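Local coordinates for protein fervidolysin (PDB 1R6V) that degrades keratin into peptides as a calcium-binding, subtilisin-like serine endopeptidase, allowing its bacterium to grow on native feathers, at residues 168-172 with 370-374; 175-181 with 224-230; 193-199 with 356-360. The protein carries 1 engineered substitution. All blocks are in the same frame, centred on the assembly; numbering follows the deposited sequence.

All three contacts lie in the subtilisin-like catalytic domain, their centres 13 to 16 Å apart. In chain order come 168-172, 175-181, 193-199, 224-230, 356-360 and 370-374, so contacts 2 and 3 are nested inside contact 1 and cross each other. Contact 2 lies along strand 225-230 of the central sheet; contacts 1 and 3 each tie an early loop of the domain to the connection between strands 347-350 and 374-378. Thr168 packs on Asp193 between contacts 1 and 3, and Arg181 meets the Tyr196 ring between contacts 2 and 3. They span the domain from the calcium site to the start of helix 200-209, whose first residue, the engineered Ala200, occupies a probable charge-relay position.

Contact 1: residues 168-172 with 370-374; sequences THPDL and NGGTY. With CA (calcium ion), chain B.
The calcium site of this subtilisin-type catalytic domain is bordered here by the loop 370-374, which packs against the loop carrying the metal ligand Asp171. Asp171 OD1 binds the calcium ion at 2.3 Å; Glu129, Asp213 and the carbonyl oxygens of Lys211, Lys215 and Ile217 complete the coordination. The two backbones come nearest at Pro170 and Gly372, whose CA atoms are 6.0 Å apart. Residues 170-172 form a short 3-10 segment, with Leu172 N bonded to His169 O at 3.0 Å, while 370-372 form an irregular loop leading toward strand 374-378. Asn370, with chi1 near +60°, closes an Asx turn through Asn370 OD1, which accepts from Gly372 N at 2.9 Å; Gly371, at the centre of that turn, has positive phi (76°). Gly372 lies directly against the other segment: a CB there would collide with His169 CE1, and Gly372 CA sits 3.7 Å from Pro170 CG. The Pro170 ring also reaches Asn370, Pro170 CG to Asn370 O at 3.5 Å. His169, chi1 t (-164°), is held at both ring nitrogens: His169 ND1 accepts from Asp171 N at 3.0 Å and His169 NE2 donates to Thr373 O at 2.8 Å. Its edge points at the face of Tyr374 in a T-shaped stack, centroids 5.1 Å apart and planes at 79°. Tyr374 (chi1 m) reaches the metal ligand through its hydroxyl: Tyr374 OH accepts from Asn370 ND2 at 3.0 Å and donates to the second carboxylate oxygen of the calcium ligand, Asp171 OD2, at 2.6 Å.

Contact 2: residues 175-181 with 224-230; sequences QVIAGYR and AKIMPIV
Four backbone hydrogen bonds join the segments in parallel, in two ladders. In the first, Val176 pairs with Ile226 (CA-CA 4.7 Å): Ile226 N donates to Gln175 O at 2.7 Å and Ile177 N to Ile226 O at 2.9 Å. In the second, Tyr180 pairs with Ile229 (CA-CA 5.0 Å): Tyr180 N donates to Pro228 O at 2.9 Å and Val230 N to Tyr180 O at 3.0 Å. Between the two bridges segment 175-181 has one more residue than its partner, and the register shifts by one; Ala178 points its CA-to-CB bond away. The axes of strands 179-181 and 225-230 approach to 4.8 Å, with their N-to-C directions 5° apart. CA-H...O contacts reinforce the pairing, the shortest from Gly179 CA to Pro228 O at 3.2 Å; a CB on Gly179 would collide with that oxygen. Apolar packing joins Val176 CG1 to Pro228 CD (3.8 Å), Ile177 CG1 to Met227 CB (4.3 Å) and Tyr180 CB to Ile229 CD1 (3.9 Å). Polar ends turn to outside partners: Tyr180 OH to Asp185, and the extended Arg181 to Asp233 and Glu186 by salt bridges. Strand 225-230 also pairs in parallel with 157-162, so segment 175-181 flanks the central parallel sheet of the alpha/beta subtilisin fold.

Contact 3: residues 193-199 with 356-360; sequences DSSYGGS and SIGYE
Asp193 serves both loops with its carboxylate. Within its own segment Asp193 OD1 accepts from Ser195 N at 3.0 Å, closing an Asx turn, and from Ser195 OG at 2.6 Å; across the contact Asp193 OD2 accepts from Ile357 N at 2.9 Å. Ser195 OG, chi1 near +60°, thus gives its proton to Asp193 while accepting from Gly358 N at 2.7 Å, so the consecutive amides of Ile357 and Gly358 are both satisfied by side chains of segment 193-199. Two type I beta turns, Ser195-Gly198 and Ser356-Tyr359, face each other, with the CA atoms of Gly198 and Gly358 only 3.9 Å apart. Neither position could take a CB without collision: at Gly358 it would strike Ser195 O and Gly198 O, at Gly198 Glu360 OE2. In the subtilisin-like domain this joins the loop leading into helix 200-209, which begins at the engineered Ala200, at the position of a probable charge-relay residue, to the connection between strands 347-350 and 374-378. Ser199 N, just before that helix, donates to Glu360 OE2 at 2.8 Å. The Ser199 hydroxyl has its stronger partner in Tyr377, and that of Ser356 in Asp166. The apolar side-chain contact is between Ile357 CD1 (chi1 m, chi2 t) and Tyr196 CE1, 3.8 Å apart; the same Tyr196 ring makes a cation-pi interaction with Arg181.

Contact 1: residues 168-172 with 370-374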
loop_
_atom_site.group_PDB
_atom_site.type_symbol
_atom_site.label_atom_id
_atom_site.label_comp_id
_atom_site.label_asym_id
_atom_site.label_seq_id
_atom_site.Cartn_x
_atom_site.Cartn_y
_atom_site.Cartn_z
ATOM N N THR A 168 14.818 15.282 -24.132
ATOM C CA THR A 168 15.395 16.107 -25.190
ATOM C C THR A 168 15.564 17.556 -24.730
ATOM O O THR A 168 16.076 18.394 -25.468
ATOM C CB THR A 168 14.545 16.062 -26.493
ATOM O OG1 THR A 168 13.320 16.776 -26.313
ATOM C CG2 THR A 168 14.240 14.619 -26.874
ATOM N N HIS A 169 15.133 17.851 -23.506
ATOM C CA HIS A 169 15.288 19.198 -22.962
ATOM C C HIS A 169 16.796 19.463 -22.889
ATOM O O HIS A 169 17.565 18.614 -22.432
ATOM C CB HIS A 169 14.687 19.276 -21.549
ATOM C CG HIS A 169 14.453 20.672 -21.069
ATOM N ND1 HIS A 169 15.477 21.562 -20.837
ATOM C CD2 HIS A 169 13.300 21.354 -20.853
ATOM C CE1 HIS A 169 14.968 22.736 -20.503
ATOM N NE2 HIS A 169 13.650 22.637 -20.503
ATOM N N PRO A 170 17.233 20.650 -23.318
ATOM C CA PRO A 170 18.662 20.952 -23.276
ATOM C C PRO A 170 19.268 20.887 -21.872
ATOM O O PRO A 170 20.395 20.431 -21.713
ATOM C CB PRO A 170 18.747 22.339 -23.923
ATOM C CG PRO A 170 17.396 22.937 -23.682
ATOM C CD PRO A 170 16.463 21.769 -23.881
ATOM N N ASP A 171 18.517 21.317 -20.857
ATOM C CA ASP A 171 19.003 21.286 -19.471
ATOM C C ASP A 171 19.059 19.856 -18.905
ATOM O O ASP A 171 19.464 19.657 -17.759
ATOM C CB ASP A 171 18.092 22.134 -18.573
ATOM C CG ASP A 171 18.852 23.169 -17.752
ATOM O OD1 ASP A 171 20.084 23.055 -17.605
ATOM O OD2 ASP A 171 18.201 24.099 -17.232
ATOM N N LEU A 172 18.623 18.865 -19.684
ATOM C CA LEU A 172 18.670 17.484 -19.211
ATOM C C LEU A 172 19.593 16.647 -20.077
ATOM O O LEU A 172 19.645 15.426 -19.928
ATOM C CB LEU A 172 17.269 16.851 -19.195
ATOM C CG LEU A 172 16.272 17.490 -18.216
ATOM C CD1 LEU A 172 14.913 16.791 -18.339
ATOM C CD2 LEU A 172 16.799 17.347 -16.785
ATOM N N ASN A 370 19.123 28.795 -23.671
ATOM C CA ASN A 370 19.427 27.494 -24.253
ATOM C C ASN A 370 18.297 26.947 -25.106
ATOM O O ASN A 370 18.348 25.796 -25.547
ATOM C CB ASN A 370 19.766 26.495 -23.145
ATOM C CG ASN A 370 18.669 26.379 -22.114
ATOM O OD1 ASN A 370 17.606 26.986 -22.250
ATOM N ND2 ASN A 370 18.920 25.597 -21.066
ATOM N N GLY A 371 17.288 27.778 -25.344
ATOM C CA GLY A 371 16.149 27.367 -26.138
ATOM C C GLY A 371 15.198 26.448 -25.390
ATOM O O GLY A 371 14.238 25.947 -25.967
ATOM N N GLY A 372 15.459 26.227 -24.104
ATOM C CA GLY A 372 14.589 25.355 -23.327
ATOM C C GLY A 372 13.348 26.022 -22.743
ATOM O O GLY A 372 13.278 27.247 -22.635
ATOM N N THR A 373 12.375 25.198 -22.362
ATOM C CA THR A 373 11.116 25.666 -21.778
ATOM C C THR A 373 11.085 25.404 -20.281
ATOM O O THR A 373 11.488 24.339 -19.830
ATOM C CB THR A 373 9.927 24.961 -22.429
ATOM O OG1 THR A 373 10.204 23.551 -22.522
ATOM C CG2 THR A 373 9.693 25.521 -23.845
ATOM N N TYR A 374 10.588 26.374 -19.522
ATOM C CA TYR A 374 10.539 26.263 -18.066
ATOM C C TYR A 374 9.228 26.794 -17.539
ATOM O O TYR A 374 8.531 27.527 -18.231
ATOM C CB TYR A 374 11.650 27.112 -17.438
ATOM C CG TYR A 374 13.034 26.696 -17.845
ATOM C CD1 TYR A 374 13.568 27.065 -19.080
ATOM C CD2 TYR A 374 13.792 25.871 -17.012
ATOM C CE1 TYR A 374 14.817 26.612 -19.481
ATOM C CE2 TYR A 374 15.034 25.414 -17.396
ATOM C CZ TYR A 374 15.543 25.779 -18.632
ATOM O OH TYR A 374 16.758 25.283 -19.020
HETATM CA CA CA B . 21.750 24.152 -16.378
#

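Contact 2: residues 175-181 with 224-230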
loop_
_atom_site.group_PDB
_atom_site.type_symbol
_atom_site.label_atom_id
_atom_site.label_comp_id
_atom_site.label_asym_id
_atom_site.label_seq_id
_atom_site.Cartn_x
_atom_site.Cartn_y
_atom_site.Cartn_z
ATOM N N GLN A 175 21.771 13.776 -18.809
ATOM C CA GLN A 175 21.244 13.477 -17.479
ATOM C C GLN A 175 20.172 12.396 -17.393
ATOM O O GLN A 175 19.886 11.901 -16.305
ATOM C CB GLN A 175 20.667 14.755 -16.852
ATOM C CG GLN A 175 21.663 15.884 -16.759
ATOM C CD GLN A 175 22.690 15.641 -15.684
ATOM O OE1 GLN A 175 22.487 15.986 -14.515
ATOM N NE2 GLN A 175 23.796 15.020 -16.064
ATOM N N VAL A 176 19.576 12.048 -18.524
ATOM C CA VAL A 176 18.498 11.060 -18.540
ATOM C C VAL A 176 18.981 9.777 -19.189
ATOM O O VAL A 176 19.254 9.753 -20.392
ATOM C CB VAL A 176 17.278 11.604 -19.313
ATOM C CG1 VAL A 176 16.143 10.581 -19.295
ATOM C CG2 VAL A 176 16.813 12.930 -18.692
ATOM N N ILE A 177 19.093 8.720 -18.393
ATOM C CA ILE A 177 19.562 7.434 -18.907
ATOM C C ILE A 177 18.401 6.545 -19.343
ATOM O O ILE A 177 17.246 6.980 -19.334
ATOM C CB ILE A 177 20.428 6.706 -17.862
ATOM C CG1 ILE A 177 19.621 6.423 -16.594
ATOM C CG2 ILE A 177 21.648 7.558 -17.529
ATOM C CD1 ILE A 177 20.363 5.571 -15.582
ATOM N N ALA A 178 18.701 5.307 -19.730
ATOM C CA ALA A 178 17.650 4.404 -20.199
ATOM C C ALA A 178 16.597 4.183 -19.124
ATOM O O ALA A 178 16.919 3.979 -17.951
ATOM C CB ALA A 178 18.252 3.062 -20.639
ATOM N N GLY A 179 15.335 4.235 -19.543
ATOM C CA GLY A 179 14.226 4.058 -18.625
ATOM C C GLY A 179 13.279 2.956 -19.050
ATOM O O GLY A 179 13.599 2.151 -19.925
ATOM N N TYR A 180 12.093 2.948 -18.447
ATOM C CA TYR A 180 11.107 1.906 -18.711
ATOM C C TYR A 180 9.659 2.417 -18.719
ATOM O O TYR A 180 9.260 3.245 -17.895
ATOM C CB TYR A 180 11.297 0.814 -17.650
ATOM C CG TYR A 180 10.531 -0.477 -17.851
ATOM C CD1 TYR A 180 10.690 -1.241 -19.006
ATOM C CD2 TYR A 180 9.687 -0.958 -16.853
ATOM C CE1 TYR A 180 10.021 -2.458 -19.158
ATOM C CE2 TYR A 180 9.021 -2.163 -16.989
ATOM C CZ TYR A 180 9.188 -2.912 -18.142
ATOM O OH TYR A 180 8.516 -4.111 -18.273
ATOM N N ARG A 181 8.889 1.908 -19.677
ATOM C CA ARG A 181 7.473 2.217 -19.859
ATOM C C ARG A 181 6.801 0.857 -19.653
ATOM O O ARG A 181 6.538 0.118 -20.617
ATOM C CB ARG A 181 7.247 2.717 -21.287
ATOM C CG ARG A 181 5.868 3.250 -21.591
ATOM C CD ARG A 181 5.768 3.589 -23.073
ATOM N NE ARG A 181 4.504 4.253 -23.373
ATOM C CZ ARG A 181 4.112 4.599 -24.592
ATOM N NH1 ARG A 181 4.886 4.338 -25.637
ATOM N NH2 ARG A 181 2.952 5.220 -24.758
ATOM N N ALA A 224 23.915 13.351 -10.402
ATOM C CA ALA A 224 23.071 12.160 -10.533
ATOM C C ALA A 224 22.522 11.968 -11.939
ATOM O O ALA A 224 22.717 12.809 -12.813
ATOM C CB ALA A 224 21.920 12.222 -9.532
ATOM N N LYS A 225 21.841 10.843 -12.145
ATOM C CA LYS A 225 21.239 10.520 -13.431
ATOM C C LYS A 225 19.779 10.192 -13.176
ATOM O O LYS A 225 19.432 9.656 -12.127
ATOM C CB LYS A 225 21.921 9.306 -14.078
ATOM C CG LYS A 225 23.350 9.570 -14.539
ATOM C CD LYS A 225 23.376 10.613 -15.636
ATOM C CE LYS A 225 24.710 10.619 -16.379
ATOM N NZ LYS A 225 25.834 10.983 -15.486
ATOM N N ILE A 226 18.944 10.491 -14.162
ATOM C CA ILE A 226 17.509 10.268 -14.063
ATOM C C ILE A 226 17.063 9.050 -14.862
ATOM O O ILE A 226 17.332 8.952 -16.062
ATOM C CB ILE A 226 16.732 11.497 -14.601
ATOM C CG1 ILE A 226 17.109 12.753 -13.807
ATOM C CG2 ILE A 226 15.216 11.233 -14.548
ATOM C CD1 ILE A 226 16.687 12.722 -12.356
ATOM N N MET A 227 16.360 8.139 -14.196
ATOM C CA MET A 227 15.827 6.939 -14.847
ATOM C C MET A 227 14.307 7.101 -14.878
ATOM O O MET A 227 13.648 6.990 -13.856
ATOM C CB MET A 227 16.204 5.675 -14.048
ATOM C CG MET A 227 15.494 4.376 -14.503
ATOM S SD MET A 227 15.885 2.978 -13.362
ATOM C CE MET A 227 17.494 2.389 -14.134
ATOM N N PRO A 228 13.737 7.398 -16.052
ATOM C CA PRO A 228 12.283 7.559 -16.117
ATOM C C PRO A 228 11.504 6.238 -16.110
ATOM O O PRO A 228 11.854 5.293 -16.826
ATOM C CB PRO A 228 12.067 8.353 -17.410
ATOM C CG PRO A 228 13.291 8.074 -18.215
ATOM C CD PRO A 228 14.408 7.967 -17.235
ATOM N N ILE A 229 10.480 6.178 -15.263
ATOM C CA ILE A 229 9.590 5.021 -15.165
ATOM C C ILE A 229 8.214 5.622 -15.402
ATOM O O ILE A 229 7.722 6.420 -14.600
ATOM C CB ILE A 229 9.635 4.331 -13.773
ATOM C CG1 ILE A 229 11.072 3.900 -13.424
ATOM C CG2 ILE A 229 8.660 3.134 -13.764
ATOM C CD1 ILE A 229 11.673 2.751 -14.298
ATOM N N VAL A 230 7.588 5.256 -16.514
ATOM C CA VAL A 230 6.304 5.838 -16.853
ATOM C C VAL A 230 5.126 5.116 -16.228
ATOM O O VAL A 230 4.777 4.014 -16.653
ATOM C CB VAL A 230 6.128 5.873 -18.397
ATOM C CG1 VAL A 230 4.811 6.558 -18.779
ATOM C CG2 VAL A 230 7.309 6.602 -19.017
#

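Contact 3: residues 193-199 with 356-360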
loop_
_atom_site.group_PDB
_atom_site.type_symbol
_atom_site.label_atom_id
_atom_site.label_comp_id
_atom_site.label_asym_id
_atom_site.label_seq_id
_atom_site.Cartn_x
_atom_site.Cartn_y
_atom_site.Cartn_z
ATOM N N ASP A 193 12.578 11.625 -25.305
ATOM C CA ASP A 193 11.377 12.223 -24.727
ATOM C C ASP A 193 10.380 11.108 -24.385
ATOM O O ASP A 193 9.872 10.424 -25.285
ATOM C CB ASP A 193 10.775 13.201 -25.745
ATOM C CG ASP A 193 9.447 13.786 -25.296
ATOM O OD1 ASP A 193 9.092 13.655 -24.104
ATOM O OD2 ASP A 193 8.755 14.393 -26.141
ATOM N N SER A 194 10.115 10.905 -23.092
ATOM C CA SER A 194 9.163 9.873 -22.674
ATOM C C SER A 194 8.013 10.504 -21.902
ATOM O O SER A 194 7.330 9.825 -21.150
ATOM C CB SER A 194 9.855 8.807 -21.803
ATOM O OG SER A 194 10.458 9.386 -20.657
ATOM N N SER A 195 7.766 11.789 -22.147
ATOM C CA SER A 195 6.726 12.527 -21.436
ATOM C C SER A 195 5.275 12.186 -21.821
ATOM O O SER A 195 4.430 13.066 -21.975
ATOM C CB SER A 195 6.997 14.045 -21.565
ATOM O OG SER A 195 6.988 14.496 -22.914
ATOM N N TYR A 196 4.985 10.897 -21.949
ATOM C CA TYR A 196 3.648 10.441 -22.311
ATOM C C TYR A 196 2.499 10.920 -21.416
ATOM O O TYR A 196 1.388 11.149 -21.904
ATOM C CB TYR A 196 3.628 8.912 -22.357
ATOM C CG TYR A 196 4.550 8.320 -23.393
ATOM C CD1 TYR A 196 4.258 8.430 -24.749
ATOM C CD2 TYR A 196 5.733 7.685 -23.024
ATOM C CE1 TYR A 196 5.120 7.926 -25.710
ATOM C CE2 TYR A 196 6.603 7.182 -23.980
ATOM C CZ TYR A 196 6.287 7.309 -25.321
ATOM O OH TYR A 196 7.143 6.829 -26.277
ATOM N N GLY A 197 2.756 11.078 -20.119
ATOM C CA GLY A 197 1.699 11.476 -19.200
ATOM C C GLY A 197 1.549 12.960 -18.909
ATOM O O GLY A 197 0.674 13.358 -18.141
ATOM N N GLY A 198 2.400 13.778 -19.506
ATOM C CA GLY A 198 2.296 15.205 -19.258
ATOM C C GLY A 198 3.636 15.791 -18.864
ATOM O O GLY A 198 4.673 15.151 -19.040
ATOM N N SER A 199 3.602 16.978 -18.268
ATOM C CA SER A 199 4.814 17.709 -17.906
ATOM C C SER A 199 5.445 17.481 -16.534
ATOM O O SER A 199 6.612 17.811 -16.349
ATOM C CB SER A 199 4.534 19.207 -18.052
ATOM O OG SER A 199 3.569 19.608 -17.084
ATOM N N SER A 356 7.016 18.705 -27.762
ATOM C CA SER A 356 7.304 17.461 -27.062
ATOM C C SER A 356 5.993 16.746 -26.742
ATOM O O SER A 356 4.931 17.364 -26.743
ATOM C CB SER A 356 8.111 17.733 -25.784
ATOM O OG SER A 356 9.435 18.139 -26.118
ATOM N N ILE A 357 6.066 15.444 -26.480
ATOM C CA ILE A 357 4.871 14.642 -26.198
ATOM C C ILE A 357 4.025 15.185 -25.055
ATOM O O ILE A 357 2.815 15.355 -25.191
ATOM C CB ILE A 357 5.249 13.176 -25.854
ATOM C CG1 ILE A 357 6.068 12.567 -26.999
ATOM C CG2 ILE A 357 3.978 12.346 -25.604
ATOM C CD1 ILE A 357 6.704 11.211 -26.664
ATOM N N GLY A 358 4.672 15.460 -23.927
ATOM C CA GLY A 358 3.946 15.949 -22.767
ATOM C C GLY A 358 3.826 17.447 -22.547
ATOM O O GLY A 358 3.642 17.880 -21.410
ATOM N N TYR A 359 3.921 18.252 -23.603
ATOM C CA TYR A 359 3.778 19.700 -23.440
ATOM C C TYR A 359 2.461 20.124 -22.761
ATOM O O TYR A 359 1.376 19.684 -23.154
ATOM C CB TYR A 359 3.859 20.403 -24.802
ATOM C CG TYR A 359 3.834 21.912 -24.696
ATOM C CD1 TYR A 359 4.913 22.607 -24.139
ATOM C CD2 TYR A 359 2.734 22.649 -25.144
ATOM C CE1 TYR A 359 4.901 23.998 -24.034
ATOM C CE2 TYR A 359 2.705 24.043 -25.042
ATOM C CZ TYR A 359 3.792 24.709 -24.487
ATOM O OH TYR A 359 3.772 26.081 -24.368
ATOM N N GLU A 360 2.564 20.990 -21.753
ATOM C CA GLU A 360 1.397 21.506 -21.035
ATOM C C GLU A 360 1.562 22.999 -20.779
ATOM O O GLU A 360 1.059 23.538 -19.781
ATOM C CB GLU A 360 1.208 20.793 -19.698
ATOM C CG GLU A 360 0.898 19.317 -19.820
ATOM C CD GLU A 360 0.381 18.757 -18.520
ATOM O OE1 GLU A 360 -0.609 19.320 -17.991
ATOM O OE2 GLU A 360 0.952 17.762 -18.024
#